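Local coordinates for protein beta-glucosidase (Chaetomella raphigera, PDB 6JXG) that probably hydrolyses terminal, non-reducing beta-D-glucosyl residues with release of beta-D-glucose, a step in cellulose degradation, at residues G75-S80 and R327-D332; Y88-A93 and S139-G144; A152-F157 and W184-A189. All blocks are in the same frame, centred on the assembly; numbering follows the deposited sequence.

Contact 1: G75-S80 and R327-D332; sequences GIQTAS and RAIARD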
loop_
_atom_site.group_PDB
_atom_site.type_symbol
_atom_site.label_atom_id
_atom_site.label_comp_id
_atom_site.label_asym_id
_atom_site.label_seq_id
_atom_site.Cartn_x
_atom_site.Cartn_y
_atom_site.Cartn_z
ATOM N N GLY A 75 -1.477 -0.796 -4.347
ATOM C CA GLY A 75 -0.499 -0.241 -3.441
ATOM C C GLY A 75 0.822 -0.977 -3.493
ATOM O O GLY A 75 1.875 -0.372 -3.526
ATOM N N ILE A 76 0.776 -2.302 -3.481
ATOM C CA ILE A 76 1.999 -3.070 -3.292
ATOM C C ILE A 76 2.816 -3.011 -4.555
ATOM O O ILE A 76 4.075 -3.026 -4.459
ATOM C CB ILE A 76 1.716 -4.531 -2.804
ATOM C CG1 ILE A 76 2.982 -5.209 -2.260
ATOM C CG2 ILE A 76 1.099 -5.382 -3.915
ATOM C CD1 ILE A 76 3.603 -4.527 -1.061
ATOM N N GLN A 77 2.144 -2.983 -5.716
ATOM C CA GLN A 77 2.819 -2.746 -7.034
ATOM C C GLN A 77 3.468 -1.398 -7.080
ATOM O O GLN A 77 4.607 -1.260 -7.579
ATOM C CB GLN A 77 1.855 -2.872 -8.226
ATOM C CG GLN A 77 2.554 -2.722 -9.629
ATOM C CD GLN A 77 3.236 -4.026 -9.912
ATOM O OE1 GLN A 77 2.967 -4.957 -9.189
ATOM N NE2 GLN A 77 4.008 -4.138 -11.005
ATOM N N THR A 78 2.774 -0.403 -6.535
ATOM C CA THR A 78 3.294 0.972 -6.428
ATOM C C THR A 78 4.568 1.019 -5.543
ATOM O O THR A 78 5.582 1.631 -5.919
ATOM C CB THR A 78 2.151 1.879 -5.941
ATOM O OG1 THR A 78 1.106 1.825 -6.892
ATOM C CG2 THR A 78 2.591 3.272 -5.735
ATOM N N ALA A 79 4.519 0.342 -4.397
ATOM C CA ALA A 79 5.719 0.241 -3.515
ATOM C C ALA A 79 6.840 -0.442 -4.201
ATOM O O ALA A 79 7.995 -0.004 -4.045
ATOM C CB ALA A 79 5.434 -0.414 -2.194
ATOM N N SER A 80 6.535 -1.459 -5.010
ATOM C CA SER A 80 7.532 -2.242 -5.727
ATOM C C SER A 80 8.372 -1.478 -6.742
ATOM O O SER A 80 9.433 -1.969 -7.182
ATOM C CB SER A 80 6.949 -3.498 -6.398
ATOM O OG SER A 80 6.255 -4.345 -5.443
ATOM N N ARG A 327 0.518 2.877 -16.516
ATOM C CA ARG A 327 1.460 2.077 -17.269
ATOM C C ARG A 327 2.859 2.117 -16.682
ATOM O O ARG A 327 3.546 1.096 -16.611
ATOM C CB ARG A 327 1.498 2.509 -18.731
ATOM C CG ARG A 327 2.296 1.509 -19.591
ATOM C CD ARG A 327 2.239 1.958 -21.010
ATOM N NE ARG A 327 3.070 1.094 -21.851
ATOM C CZ ARG A 327 2.884 0.963 -23.155
ATOM N NH1 ARG A 327 1.885 1.593 -23.761
ATOM N NH2 ARG A 327 3.692 0.191 -23.869
ATOM N N ALA A 328 3.334 3.291 -16.257
ATOM C CA ALA A 328 4.680 3.397 -15.764
ATOM C C ALA A 328 4.884 2.555 -14.483
ATOM O O ALA A 328 5.917 1.902 -14.336
ATOM C CB ALA A 328 5.070 4.852 -15.541
ATOM N N ILE A 329 3.884 2.519 -13.605
ATOM C CA ILE A 329 3.952 1.650 -12.414
ATOM C C ILE A 329 3.765 0.172 -12.721
ATOM O O ILE A 329 4.450 -0.659 -12.114
ATOM C CB ILE A 329 2.948 2.166 -11.356
ATOM C CG1 ILE A 329 3.406 3.555 -10.869
ATOM C CG2 ILE A 329 2.769 1.158 -10.223
ATOM C CD1 ILE A 329 2.431 4.315 -10.063
ATOM N N ALA A 330 2.877 -0.182 -13.654
ATOM C CA ALA A 330 2.724 -1.565 -14.099
ATOM C C ALA A 330 4.041 -2.060 -14.653
ATOM O O ALA A 330 4.408 -3.211 -14.454
ATOM C CB ALA A 330 1.671 -1.695 -15.168
ATOM N N ARG A 331 4.778 -1.175 -15.309
ATOM C CA ARG A 331 6.084 -1.547 -15.850
ATOM C C ARG A 331 7.195 -1.565 -14.801
ATOM O O ARG A 331 7.960 -2.516 -14.654
ATOM C CB ARG A 331 6.416 -0.533 -16.986
ATOM C CG ARG A 331 7.782 -0.593 -17.652
ATOM C CD ARG A 331 7.930 0.630 -18.581
ATOM N NE ARG A 331 8.232 1.748 -17.720
ATOM C CZ ARG A 331 7.897 3.050 -17.856
ATOM N NH1 ARG A 331 7.188 3.462 -18.841
ATOM N NH2 ARG A 331 8.348 3.968 -16.962
ATOM N N ASP A 332 7.367 -0.441 -14.116
ATOM C CA ASP A 332 8.529 -0.238 -13.289
ATOM C C ASP A 332 8.439 -0.914 -11.917
ATOM O O ASP A 332 9.403 -0.921 -11.187
ATOM C CB ASP A 332 8.840 1.248 -13.099
ATOM C CG ASP A 332 9.268 1.971 -14.347
ATOM O OD1 ASP A 332 9.508 1.344 -15.406
ATOM O OD2 ASP A 332 9.459 3.212 -14.213
#

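Contact 2: Y88-A93 and S139-G144; sequences YSRGLA and SNTITG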
loop_
_atom_site.group_PDB
_atom_site.type_symbol
_atom_site.label_atom_id
_atom_site.label_comp_id
_atom_site.label_asym_id
_atom_site.label_seq_id
_atom_site.Cartn_x
_atom_site.Cartn_y
_atom_site.Cartn_z
ATOM N N TYR A 88 4.076 9.568 -6.043
ATOM C CA TYR A 88 3.411 10.851 -5.914
ATOM C C TYR A 88 2.443 11.031 -7.066
ATOM O O TYR A 88 1.297 11.374 -6.829
ATOM C CB TYR A 88 4.434 12.002 -5.928
ATOM C CG TYR A 88 3.765 13.315 -6.061
ATOM C CD1 TYR A 88 3.253 13.965 -4.946
ATOM C CD2 TYR A 88 3.578 13.920 -7.348
ATOM C CE1 TYR A 88 2.600 15.214 -5.049
ATOM C CE2 TYR A 88 2.926 15.163 -7.434
ATOM C CZ TYR A 88 2.432 15.775 -6.281
ATOM O OH TYR A 88 1.746 16.977 -6.359
ATOM N N SER A 89 2.877 10.750 -8.304
ATOM C CA SER A 89 2.015 10.918 -9.453
ATOM C C SER A 89 0.719 10.060 -9.452
ATOM O O SER A 89 -0.339 10.513 -9.853
ATOM C CB SER A 89 2.768 10.684 -10.780
ATOM O OG SER A 89 3.713 11.743 -10.954
ATOM N N ARG A 90 0.796 8.822 -8.992
ATOM C CA ARG A 90 -0.439 8.015 -8.803
ATOM C C ARG A 90 -1.400 8.656 -7.824
ATOM O O ARG A 90 -2.624 8.716 -8.066
ATOM C CB ARG A 90 -0.042 6.613 -8.331
ATOM C CG ARG A 90 -1.207 5.727 -7.972
ATOM C CD ARG A 90 -0.627 4.365 -7.696
ATOM N NE ARG A 90 -1.551 3.384 -7.115
ATOM C CZ ARG A 90 -1.899 3.286 -5.835
ATOM N NH1 ARG A 90 -1.539 4.210 -4.970
ATOM N NH2 ARG A 90 -2.715 2.287 -5.446
ATOM N N GLY A 91 -0.870 9.251 -6.757
ATOM C CA GLY A 91 -1.739 9.925 -5.804
ATOM C C GLY A 91 -2.400 11.177 -6.367
ATOM O O GLY A 91 -3.646 11.427 -6.188
ATOM N N LEU A 92 -1.603 11.940 -7.069
ATOM C CA LEU A 92 -2.129 13.130 -7.779
ATOM C C LEU A 92 -3.231 12.725 -8.758
ATOM O O LEU A 92 -4.329 13.342 -8.824
ATOM C CB LEU A 92 -1.000 13.902 -8.509
ATOM C CG LEU A 92 -1.385 15.205 -9.199
ATOM C CD1 LEU A 92 -1.714 16.293 -8.159
ATOM C CD2 LEU A 92 -0.280 15.693 -10.163
ATOM N N ALA A 93 -2.956 11.688 -9.545
ATOM C CA ALA A 93 -3.911 11.269 -10.562
ATOM C C ALA A 93 -5.212 10.757 -9.922
ATOM O O ALA A 93 -6.294 11.116 -10.367
ATOM C CB ALA A 93 -3.280 10.208 -11.421
ATOM N N SER A 139 3.387 9.043 2.500
ATOM C CA SER A 139 3.517 10.495 2.455
ATOM C C SER A 139 3.479 10.995 1.024
ATOM O O SER A 139 2.751 11.972 0.717
ATOM C CB SER A 139 4.792 10.975 3.184
ATOM O OG SER A 139 5.927 10.444 2.568
ATOM N N ASN A 140 4.076 10.262 0.093
ATOM C CA ASN A 140 4.035 10.735 -1.278
ATOM C C ASN A 140 2.632 10.551 -1.878
ATOM O O ASN A 140 2.207 11.367 -2.667
ATOM C CB ASN A 140 5.093 10.044 -2.159
ATOM C CG ASN A 140 6.426 10.699 -2.044
ATOM O OD1 ASN A 140 6.672 11.751 -2.644
ATOM N ND2 ASN A 140 7.300 10.099 -1.251
ATOM N N THR A 141 1.947 9.457 -1.541
ATOM C CA THR A 141 0.557 9.262 -2.027
ATOM C C THR A 141 -0.427 10.329 -1.495
ATOM O O THR A 141 -1.213 10.907 -2.219
ATOM C CB THR A 141 0.036 7.867 -1.633
ATOM O OG1 THR A 141 0.929 6.844 -2.175
ATOM C CG2 THR A 141 -1.351 7.700 -2.167
ATOM N N ILE A 142 -0.357 10.602 -0.214
ATOM C CA ILE A 142 -1.196 11.581 0.430
ATOM C C ILE A 142 -0.902 12.965 -0.126
ATOM O O ILE A 142 -1.821 13.737 -0.387
ATOM C CB ILE A 142 -0.999 11.545 1.908
ATOM C CG1 ILE A 142 -1.674 10.273 2.407
ATOM C CG2 ILE A 142 -1.591 12.773 2.626
ATOM C CD1 ILE A 142 -1.218 9.908 3.780
ATOM N N THR A 143 0.357 13.289 -0.279
ATOM C CA THR A 143 0.697 14.654 -0.766
ATOM C C THR A 143 0.141 14.813 -2.193
ATOM O O THR A 143 -0.361 15.883 -2.552
ATOM C CB THR A 143 2.198 14.908 -0.710
ATOM O OG1 THR A 143 2.649 14.743 0.640
ATOM C CG2 THR A 143 2.457 16.294 -1.192
ATOM N N GLY A 144 0.247 13.789 -3.008
ATOM C CA GLY A 144 -0.344 13.793 -4.321
ATOM C C GLY A 144 -1.838 14.003 -4.293
ATOM O O GLY A 144 -2.402 14.843 -5.012
HETATM O O HOH W 1 0.505 6.310 -4.991
#

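Contact 3: A152-F157 and W184-A189; sequences ACAKHF and WPFADA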
loop_
_atom_site.group_PDB
_atom_site.type_symbol
_atom_site.label_atom_id
_atom_site.label_comp_id
_atom_site.label_asym_id
_atom_site.label_seq_id
_atom_site.Cartn_x
_atom_site.Cartn_y
_atom_site.Cartn_z
ATOM N N ALA A 152 -7.393 12.860 1.810
ATOM C CA ALA A 152 -7.008 11.475 1.904
ATOM C C ALA A 152 -7.382 10.949 3.294
ATOM O O ALA A 152 -7.720 11.706 4.217
ATOM C CB ALA A 152 -5.479 11.335 1.682
ATOM N N CYS A 153 -7.386 9.627 3.410
ATOM C CA CYS A 153 -7.811 8.918 4.585
ATOM C C CYS A 153 -6.842 7.732 4.760
ATOM O O CYS A 153 -7.005 6.653 4.150
ATOM C CB CYS A 153 -9.238 8.378 4.431
ATOM S SG CYS A 153 -9.824 7.560 5.997
ATOM N N ALA A 154 -5.899 7.893 5.655
ATOM C CA ALA A 154 -5.037 6.808 6.029
ATOM C C ALA A 154 -5.784 5.742 6.848
ATOM O O ALA A 154 -6.326 6.021 7.949
ATOM C CB ALA A 154 -3.838 7.323 6.822
ATOM N N LYS A 155 -5.746 4.509 6.381
ATOM C CA LYS A 155 -6.548 3.439 7.021
ATOM C C LYS A 155 -5.666 2.181 7.102
ATOM O O LYS A 155 -4.701 2.059 6.285
ATOM C CB LYS A 155 -7.851 3.214 6.236
ATOM C CG LYS A 155 -7.748 2.564 4.869
ATOM C CD LYS A 155 -9.059 2.675 4.070
ATOM C CE LYS A 155 -8.974 1.709 2.918
ATOM N NZ LYS A 155 -10.170 1.695 2.063
ATOM N N HIS A 156 -5.938 1.214 7.962
ATOM C CA HIS A 156 -6.967 1.102 8.968
ATOM C C HIS A 156 -6.199 1.056 10.294
ATOM O O HIS A 156 -5.284 0.219 10.486
ATOM C CB HIS A 156 -7.736 -0.215 8.803
ATOM C CG HIS A 156 -8.197 -0.476 7.404
ATOM N ND1 HIS A 156 -7.367 -1.004 6.435
ATOM C CD2 HIS A 156 -9.382 -0.240 6.800
ATOM C CE1 HIS A 156 -8.045 -1.121 5.303
ATOM N NE2 HIS A 156 -9.275 -0.692 5.512
ATOM N N PHE A 157 -6.469 2.032 11.144
ATOM C CA PHE A 157 -5.769 2.194 12.390
ATOM C C PHE A 157 -6.441 1.307 13.495
ATOM O O PHE A 157 -7.539 1.628 13.934
ATOM C CB PHE A 157 -5.839 3.670 12.845
ATOM C CG PHE A 157 -5.026 3.948 14.110
ATOM C CD1 PHE A 157 -3.686 4.173 14.010
ATOM C CD2 PHE A 157 -5.633 3.927 15.405
ATOM C CE1 PHE A 157 -2.896 4.437 15.169
ATOM C CE2 PHE A 157 -4.868 4.179 16.553
ATOM C CZ PHE A 157 -3.487 4.411 16.415
ATOM N N TRP A 184 4.503 3.549 12.608
ATOM C CA TRP A 184 5.440 4.358 11.891
ATOM C C TRP A 184 4.858 4.967 10.554
ATOM O O TRP A 184 4.905 6.170 10.313
ATOM C CB TRP A 184 6.680 3.564 11.703
ATOM C CG TRP A 184 7.760 4.241 10.929
ATOM C CD1 TRP A 184 7.757 4.629 9.621
ATOM C CD2 TRP A 184 9.079 4.589 11.445
ATOM N NE1 TRP A 184 8.975 5.208 9.290
ATOM C CE2 TRP A 184 9.785 5.221 10.405
ATOM C CE3 TRP A 184 9.707 4.390 12.670
ATOM C CZ2 TRP A 184 11.097 5.656 10.550
ATOM C CZ3 TRP A 184 11.028 4.863 12.848
ATOM C CH2 TRP A 184 11.716 5.451 11.781
ATOM N N PRO A 185 4.173 4.145 9.744
ATOM C CA PRO A 185 3.578 4.767 8.550
ATOM C C PRO A 185 2.435 5.690 8.845
ATOM O O PRO A 185 2.220 6.627 8.070
ATOM C CB PRO A 185 3.077 3.620 7.724
ATOM C CG PRO A 185 3.380 2.395 8.499
ATOM C CD PRO A 185 4.146 2.684 9.731
ATOM N N PHE A 186 1.692 5.452 9.930
ATOM C CA PHE A 186 0.673 6.420 10.302
ATOM C C PHE A 186 1.278 7.733 10.763
ATOM O O PHE A 186 0.775 8.831 10.442
ATOM C CB PHE A 186 -0.282 5.875 11.359
ATOM C CG PHE A 186 -1.277 4.904 10.816
ATOM C CD1 PHE A 186 -2.433 5.350 10.188
ATOM C CD2 PHE A 186 -1.041 3.533 10.913
ATOM C CE1 PHE A 186 -3.377 4.484 9.706
ATOM C CE2 PHE A 186 -1.993 2.644 10.439
ATOM C CZ PHE A 186 -3.206 3.127 9.855
ATOM N N ALA A 187 2.410 7.661 11.446
ATOM C CA ALA A 187 3.103 8.912 11.853
ATOM C C ALA A 187 3.574 9.694 10.639
ATOM O O ALA A 187 3.367 10.939 10.569
ATOM C CB ALA A 187 4.263 8.595 12.812
ATOM N N ASP A 188 4.151 9.003 9.644
ATOM C CA ASP A 188 4.529 9.672 8.352
ATOM C C ASP A 188 3.296 10.317 7.683
ATOM O O ASP A 188 3.319 11.441 7.183
ATOM C CB ASP A 188 5.202 8.715 7.356
ATOM C CG ASP A 188 6.725 8.557 7.583
ATOM O OD1 ASP A 188 7.285 9.018 8.642
ATOM O OD2 ASP A 188 7.346 8.051 6.660
ATOM N N ALA A 189 2.198 9.604 7.718
ATOM C CA ALA A 189 0.960 10.093 7.142
ATOM C C ALA A 189 0.461 11.358 7.819
ATOM O O ALA A 189 0.099 12.307 7.178
ATOM C CB ALA A 189 -0.072 9.015 7.173
#

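Contact 1: G75-S80 and R327-D332
Helix 75-79 and the last turns of helix 323-332 cross steeply, their axes 69° apart and 9.0 Å from each other at closest approach, with Thr-78 facing Ile-329. Side chains do most of the touching, partly against the opposite backbone, and Ile-329 and Gln-77 carry the most. Ile-329 points at the other helix and turns its branch methyl, anti to its backbone N, into the angle between Gln-77 and Thr-78. There CG2 lies 3.8 Å from both OG1 and CA of Thr-78 and 3.9 Å from CG of Gln-77. The Gln-77 chain runs past Ile-329 in the opposite sense: CG is anti to the backbone N (chi1 -176°), and a bend at chi2 (78°) carries the amide along the carbonyl side of the partner helix. NE2 stands 3.6 Å from Ala-330 O without bonding to it; it has a weak hydrogen bond to Ala-504 O instead, and OE1 a weak one from Val-506 N. The crossing illustrates how two of the enzyme's domains are joined. Helix 75-79 belongs to the barrel-like N-terminal domain of family 3 glycoside hydrolases, whereas helix 323-332 runs up to strand 335-339 of the second six-stranded sheet. The hydroxyl of Thr-78, although it meets a methyl group, is hydrogen-bonded to Thr-74 O one turn back. Ser-80 likewise turns its OG onto Ile-76 O, 2.7 Å away. Asp-332 turns its carboxylate away from helix 75-79, and Arg-331 grips it side-on, NE to OD1 at 2.7 Å and NH2 to OD2.

Contact 2: Y88-A93 and S139-G144
The phenol ring of Tyr-88 meets Gly-144 obliquely, CE1 coming within 3.3 Å of its CA, while Thr-143 places its CG2 methyl 4.0 Å from the same ring carbon. The Arg-90 guanidinium meets the other helix at its edge: a water in its plane accepts from NH1 at 2.9 Å and donates to Thr-141 OG1, a hydroxyl also bonded to Ala-137 O, with NH2 turned to Pro-73 O. Between these two groups the backbones touch directly, the axes 6.8 Å apart at an angle of 33°. Glycines make this possible. A beta carbon on Gly-91 would clash with Thr-141 O, and one on Gly-144 with both Tyr-88 O and Leu-92 N. The close approach allows two CA-H...O contacts, Tyr-88 CA to Asn-140 O at 3.5 Å and Leu-92 CA to Gly-144 O at 3.3 Å. Helices 84-100 and 131-147 precede strands 105-106 and 151-157, parallel neighbours in the sheet of the TIM-barrel-like domain, so the pair is an example of neighbouring helices packed side by side in the outer layer of a barrel. An alanine in place of Tyr-88 removes the ring and its hydrogen bond to Asp-147, and would probably loosen the packing against Gly-144 and Thr-143. Leu-92 adds its CD1 methyl, 3.5 Å from Gly-144 O.

Contact 3: A152-F157 and W184-A189
The benzyl group of Phe-186 is the bump of this contact, and the hollow that receives it is moulded largely from the backbone of strand 151-157. The segment 184-189 runs nearly antiparallel to 152-157 (162° between directions, axes 9.5 Å apart at closest approach), and Phe-186 reaches across with CG anti to its own carbonyl carbon. The tip of the ring enters first: CZ lies 3.6 Å from His-156 O and 3.7 Å from Phe-157 N. Along the rim, Ala-154 O lies at the ring edge, in its plane, 3.8 Å from CE1. Phe-157 forms one wall, presenting its own edge to the face of Phe-186 in a T-shaped stack, centroids 5.4 Å apart and planes at 89°, with CD1 above the middle of the ring. The other wall is the methyl of Ala-154, whose CB is 4.1 Å from Phe-186 CE1 and equally far from Ala-189 CB. The cis peptide between Lys-155 and His-156 probably contributes to the form of the hollow. Side chains normally alternate along a strand, yet here both of these successive residues point away from the helix, and the CG of Lys-155 covers one face of the imidazole. Lys-155 NZ bonds to Leu-107 O and His-156 ND1 to Gly-112 O. Topologically this belongs to a beta-alpha-beta crossover of a TIM-barrel-like domain, with two helices in the connection: strand 151-157 is followed by helices 175-182 and 184-191, then by the adjacent parallel strand 196-199. On its far side the same helix meets the fibronectin type III-like domain, where Asp-188 forms a salt bridge with Arg-671 and Trp-184 a cation-pi pair with Lys-673.

Overall arrangement
Read from the N terminus, the chain enters contact 1 at 75-80 and leaves it open for 246 residues. Inside that long loop contact 2 opens at 88-93 and closes at 139-144, and contact 3 follows in series, opening at 152-157 and closing at 184-189. Only when helix 323-332 arrives does contact 1 close around both. Arg-90 links contacts 1 and 2, packing on Thr-78 and Ile-329, and Ile-142 links contacts 2 and 3 through Ala-152 and Ala-189. Contacts 1 and 3 do not touch. Together they join barrel strand to outer helices, and the barrel's helices to the helix leading into the second sheet.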